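Local coordinates for 3-methyladenine dna-glycosylase (Archaeoglobus fulgidus, PDB 2JHN), which belongs to the AlkA family of DNA glycosylases, pairing a TBP-like domain with a helix-hairpin-helix domain of the base excision DNA repair superfamily, at residues 78-89 with 106-116. The protein carries 1 engineered substitution. Numbering follows the deposited sequence.
Sequences EYLGLQNPEELY and YGFGRAGLMSM. With GOL (glycerol), chain G.
Leu113 N donates to Tyr79 O at 3.0 Å, nearly straight (163°) but from above the carbonyl plane, and glycerol O2 donates to the same oxygen. Here the end of helix 69-80, from the TBP-like part of this AlkA-type glycosylase, meets the irregular loop between helices 96-104 and 118-127. At the other end Tyr89 OH accepts Gly109 N at 2.9 Å and, weakly, Gly107 N, so one phenol oxygen gathers two loop amides. An ordered water bridges the two segments, donating to Gly81 O and Gln83 O and accepting from Arg110 N. Gly81 and Gly112 bring their CA atoms within 3.5 Å. Arg110 runs its CG and CD past Gln83 O and Asn84 O, then reaches Asp276 in a salt bridge with NH2. Pro85 CB sits over the centre of the Tyr89 ring, 3.9 Å above its plane, and also touches Gly109 CA. Leu113 CD1 rests on CG and CD of Glu78, whose OE1 forms a salt bridge with Lys201. Tyr79 holds CG opposite its backbone N (chi1 177°), which carries the ring to Met116; in one of two conformers, Met116 SD stands 4.0 Å from the ring centroid, over the face.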
loop_
_atom_site.group_PDB
_atom_site.type_symbol
_atom_site.label_atom_id
_atom_site.label_comp_id
_atom_site.label_asym_id
_atom_site.label_seq_id
_atom_site.Cartn_x
_atom_site.Cartn_y
_atom_site.Cartn_z
ATOM N N GLU A 78 1.301 11.041 -3.094
ATOM C CA GLU A 78 0.271 10.284 -2.377
ATOM C C GLU A 78 0.720 8.811 -2.149
ATOM O O GLU A 78 0.543 8.234 -1.053
ATOM C CB GLU A 78 -1.026 10.338 -3.180
ATOM C CG GLU A 78 -2.178 9.606 -2.471
ATOM C CD GLU A 78 -3.409 9.492 -3.329
ATOM O OE1 GLU A 78 -3.276 9.263 -4.561
ATOM O OE2 GLU A 78 -4.519 9.595 -2.758
ATOM N N TYR A 79 1.285 8.190 -3.180
ATOM C CA TYR A 79 1.659 6.772 -3.091
ATOM C C TYR A 79 2.848 6.502 -2.140
ATOM O O TYR A 79 2.846 5.541 -1.348
ATOM C CB TYR A 79 1.988 6.237 -4.485
ATOM C CG TYR A 79 2.449 4.792 -4.493
ATOM C CD1 TYR A 79 1.516 3.754 -4.379
ATOM C CD2 TYR A 79 3.814 4.456 -4.655
ATOM C CE1 TYR A 79 1.902 2.414 -4.394
ATOM C CE2 TYR A 79 4.214 3.107 -4.674
ATOM C CZ TYR A 79 3.238 2.094 -4.557
ATOM O OH TYR A 79 3.565 0.743 -4.561
ATOM N N LEU A 80 3.873 7.329 -2.263
ATOM C CA LEU A 80 5.100 7.175 -1.455
ATOM C C LEU A 80 4.955 7.821 -0.077
ATOM O O LEU A 80 5.769 7.560 0.806
ATOM C CB LEU A 80 6.315 7.775 -2.203
ATOM C CG LEU A 80 6.641 7.159 -3.588
ATOM C CD1 LEU A 80 7.626 8.054 -4.370
ATOM C CD2 LEU A 80 7.194 5.761 -3.442
ATOM N N GLY A 81 3.924 8.655 0.097
ATOM C CA GLY A 81 3.666 9.297 1.394
ATOM C C GLY A 81 4.673 10.421 1.689
ATOM O O GLY A 81 5.327 10.406 2.733
ATOM N N LEU A 82 4.791 11.387 0.775
ATOM C CA LEU A 82 5.864 12.405 0.929
ATOM C C LEU A 82 5.423 13.696 1.617
ATOM O O LEU A 82 6.243 14.638 1.773
ATOM C CB LEU A 82 6.514 12.725 -0.412
ATOM C CG LEU A 82 7.082 11.551 -1.175
ATOM C CD1 LEU A 82 7.491 11.951 -2.577
ATOM C CD2 LEU A 82 8.248 10.854 -0.408
ATOM N N GLN A 83 4.162 13.730 2.050
ATOM C CA GLN A 83 3.549 14.941 2.627
ATOM C C GLN A 83 4.195 15.280 3.971
ATOM O O GLN A 83 4.619 14.404 4.708
ATOM C CB GLN A 83 2.033 14.763 2.832
ATOM C CG GLN A 83 1.251 14.272 1.619
ATOM C CD GLN A 83 1.137 12.734 1.541
ATOM O OE1 GLN A 83 1.902 11.981 2.180
ATOM N NE2 GLN A 83 0.165 12.271 0.765
ATOM N N ASN A 84 4.210 16.578 4.275
ATOM C CA ASN A 84 4.780 17.139 5.483
ATOM C C ASN A 84 4.290 16.410 6.753
ATOM O O ASN A 84 3.091 16.421 7.046
ATOM C CB ASN A 84 4.418 18.638 5.518
ATOM C CG ASN A 84 5.033 19.373 6.687
ATOM O OD1 ASN A 84 5.625 18.778 7.590
ATOM N ND2 ASN A 84 4.909 20.704 6.663
ATOM N N PRO A 85 5.200 15.721 7.464
ATOM C CA PRO A 85 4.849 14.930 8.663
ATOM C C PRO A 85 4.934 15.707 9.983
ATOM O O PRO A 85 4.920 15.101 11.049
ATOM C CB PRO A 85 5.938 13.875 8.689
ATOM C CG PRO A 85 7.171 14.618 8.195
ATOM C CD PRO A 85 6.644 15.610 7.156
ATOM N N GLU A 86 5.067 17.021 9.912
ATOM C CA GLU A 86 5.343 17.808 11.133
ATOM C C GLU A 86 4.267 17.592 12.209
ATOM O O GLU A 86 4.592 17.289 13.365
ATOM C CB GLU A 86 5.468 19.293 10.778
ATOM C CG GLU A 86 5.526 20.221 11.979
ATOM C CD GLU A 86 6.907 20.307 12.604
ATOM O OE1 GLU A 86 7.843 19.618 12.120
ATOM O OE2 GLU A 86 7.050 21.081 13.590
ATOM N N GLU A 87 3.002 17.690 11.787
ATOM C CA GLU A 87 1.865 17.589 12.682
ATOM C C GLU A 87 1.680 16.169 13.217
ATOM O O GLU A 87 1.361 15.980 14.396
ATOM C CB GLU A 87 0.595 18.076 11.986
ATOM C CG GLU A 87 -0.458 18.628 12.973
ATOM C CD GLU A 87 -1.880 18.677 12.414
ATOM O OE1 GLU A 87 -2.038 18.846 11.172
ATOM O OE2 GLU A 87 -2.844 18.573 13.234
ATOM N N LEU A 88 1.868 15.180 12.340
ATOM C CA LEU A 88 1.853 13.777 12.770
ATOM C C LEU A 88 2.905 13.585 13.847
ATOM O O LEU A 88 2.649 12.973 14.885
ATOM C CB LEU A 88 2.167 12.843 11.581
ATOM C CG LEU A 88 2.502 11.372 11.891
ATOM C CD1 LEU A 88 1.334 10.632 12.502
ATOM C CD2 LEU A 88 3.014 10.625 10.623
ATOM N N TYR A 89 4.100 14.099 13.591
ATOM C CA TYR A 89 5.213 13.868 14.508
ATOM C C TYR A 89 4.955 14.524 15.864
ATOM O O TYR A 89 5.233 13.927 16.910
ATOM C CB TYR A 89 6.505 14.388 13.899
ATOM C CG TYR A 89 7.168 13.476 12.868
ATOM C CD1 TYR A 89 6.777 12.138 12.690
ATOM C CD2 TYR A 89 8.230 13.953 12.113
ATOM C CE1 TYR A 89 7.440 11.320 11.750
ATOM C CE2 TYR A 89 8.889 13.157 11.192
ATOM C CZ TYR A 89 8.487 11.850 11.010
ATOM O OH TYR A 89 9.174 11.096 10.095
ATOM N N TYR A 106 12.317 6.577 12.620
ATOM C CA TYR A 106 12.341 8.031 12.434
ATOM C C TYR A 106 12.654 8.439 10.996
ATOM O O TYR A 106 13.606 7.937 10.407
ATOM C CB TYR A 106 13.293 8.764 13.411
ATOM C CG TYR A 106 13.138 10.264 13.202
ATOM C CD1 TYR A 106 11.993 10.940 13.664
ATOM C CD2 TYR A 106 14.085 10.989 12.453
ATOM C CE1 TYR A 106 11.819 12.314 13.436
ATOM C CE2 TYR A 106 13.913 12.377 12.207
ATOM C CZ TYR A 106 12.783 13.020 12.705
ATOM O OH TYR A 106 12.615 14.368 12.474
ATOM N N GLY A 107 11.839 9.332 10.433
ATOM C CA GLY A 107 12.043 9.789 9.055
ATOM C C GLY A 107 11.153 9.064 8.066
ATOM O O GLY A 107 11.128 9.407 6.878
ATOM N N PHE A 108 10.410 8.075 8.554
ATOM C CA PHE A 108 9.396 7.418 7.722
ATOM C C PHE A 108 8.286 8.372 7.280
ATOM O O PHE A 108 7.728 8.182 6.189
ATOM C CB PHE A 108 8.842 6.151 8.382
ATOM C CG PHE A 108 7.871 5.374 7.506
ATOM C CD1 PHE A 108 8.341 4.425 6.581
ATOM C CD2 PHE A 108 6.492 5.600 7.595
ATOM C CE1 PHE A 108 7.446 3.679 5.772
ATOM C CE2 PHE A 108 5.584 4.882 6.758
ATOM C CZ PHE A 108 6.076 3.898 5.863
ATOM N N GLY A 109 7.958 9.374 8.104
ATOM C CA GLY A 109 6.978 10.411 7.696
ATOM C C GLY A 109 5.543 9.882 7.733
ATOM O O GLY A 109 5.194 8.983 8.534
ATOM N N ARG A 110 4.722 10.413 6.841
ATOM C CA ARG A 110 3.325 9.995 6.722
ATOM C C ARG A 110 3.186 8.734 5.893
ATOM O O ARG A 110 4.038 8.427 5.057
ATOM C CB ARG A 110 2.513 11.126 6.078
ATOM C CG ARG A 110 2.526 12.433 6.963
ATOM C CD ARG A 110 1.293 13.286 6.709
ATOM N NE ARG A 110 0.111 12.642 7.274
ATOM C CZ ARG A 110 -1.090 13.215 7.360
ATOM N NH1 ARG A 110 -1.280 14.468 6.930
ATOM N NH2 ARG A 110 -2.107 12.540 7.884
ATOM N N ALA A 111 2.073 8.035 6.078
ATOM C CA ALA A 111 1.781 6.839 5.297
ATOM C C ALA A 111 1.502 7.208 3.849
ATOM O O ALA A 111 0.847 8.227 3.565
ATOM C CB ALA A 111 0.589 6.117 5.875
ATOM N N GLY A 112 2.022 6.388 2.937
ATOM C CA GLY A 112 1.588 6.448 1.527
ATOM C C GLY A 112 0.363 5.569 1.291
ATOM O O GLY A 112 -0.563 5.524 2.135
ATOM N N LEU A 113 0.368 4.875 0.152
ATOM C CA LEU A 113 -0.648 3.875 -0.172
ATOM C C LEU A 113 0.083 2.598 -0.570
ATOM O O LEU A 113 1.301 2.630 -0.836
ATOM C CB LEU A 113 -1.538 4.358 -1.337
ATOM C CG LEU A 113 -2.390 5.609 -1.060
ATOM C CD1 LEU A 113 -2.977 6.091 -2.400
ATOM C CD2 LEU A 113 -3.502 5.257 -0.062
ATOM N N MET A 114 -0.637 1.480 -0.590
ATOM C CA MET A 114 -0.006 0.230 -1.017
ATOM C C MET A 114 -0.409 -0.229 -2.453
ATOM O O MET A 114 -0.145 -1.392 -2.846
ATOM C CB MET A 114 -0.198 -0.845 0.061
ATOM C CG MET A 114 0.513 -0.482 1.374
ATOM S SD MET A 114 0.245 -1.635 2.711
ATOM C CE MET A 114 1.100 -3.074 2.061
ATOM N N SER A 115 -1.006 0.697 -3.214
ATOM C CA SER A 115 -1.408 0.492 -4.605
ATOM C C SER A 115 -1.467 1.829 -5.368
ATOM O O SER A 115 -1.670 2.890 -4.771
ATOM C CB SER A 115 -2.779 -0.194 -4.672
ATOM O OG SER A 115 -3.799 0.582 -4.033
ATOM N N MET A 116 -1.319 1.764 -6.689
ATOM C CA MET A 116 -1.419 2.955 -7.536
ATOM C C MET A 116 -2.749 3.041 -8.312
ATOM O O MET A 116 -2.895 3.856 -9.236
ATOM C CB MET A 116 -0.217 3.054 -8.479
ATOM C CG MET A 116 1.139 2.988 -7.758
ATOM S SD MET A 116 2.351 4.174 -8.400
ATOM C CE MET A 116 1.428 5.682 -8.116
HETATM C C1 GOL G . 6.656 3.530 0.473
HETATM O O1 GOL G . 6.838 3.457 1.878
HETATM C C2 GOL G . 5.209 3.327 -0.011
HETATM O O2 GOL G . 4.312 4.198 0.669
HETATM C C3 GOL G . 4.737 1.885 0.178
HETATM O O3 GOL G . 3.748 1.521 -0.783
HETATM O O HOH W 1 -0.530 9.280 1.133
HETATM O O HOH W 2 4.923 5.387 3.122
HETATM O O HOH W 3 5.956 12.146 4.765
HETATM O O HOH W 4 0.619 16.545 5.869
#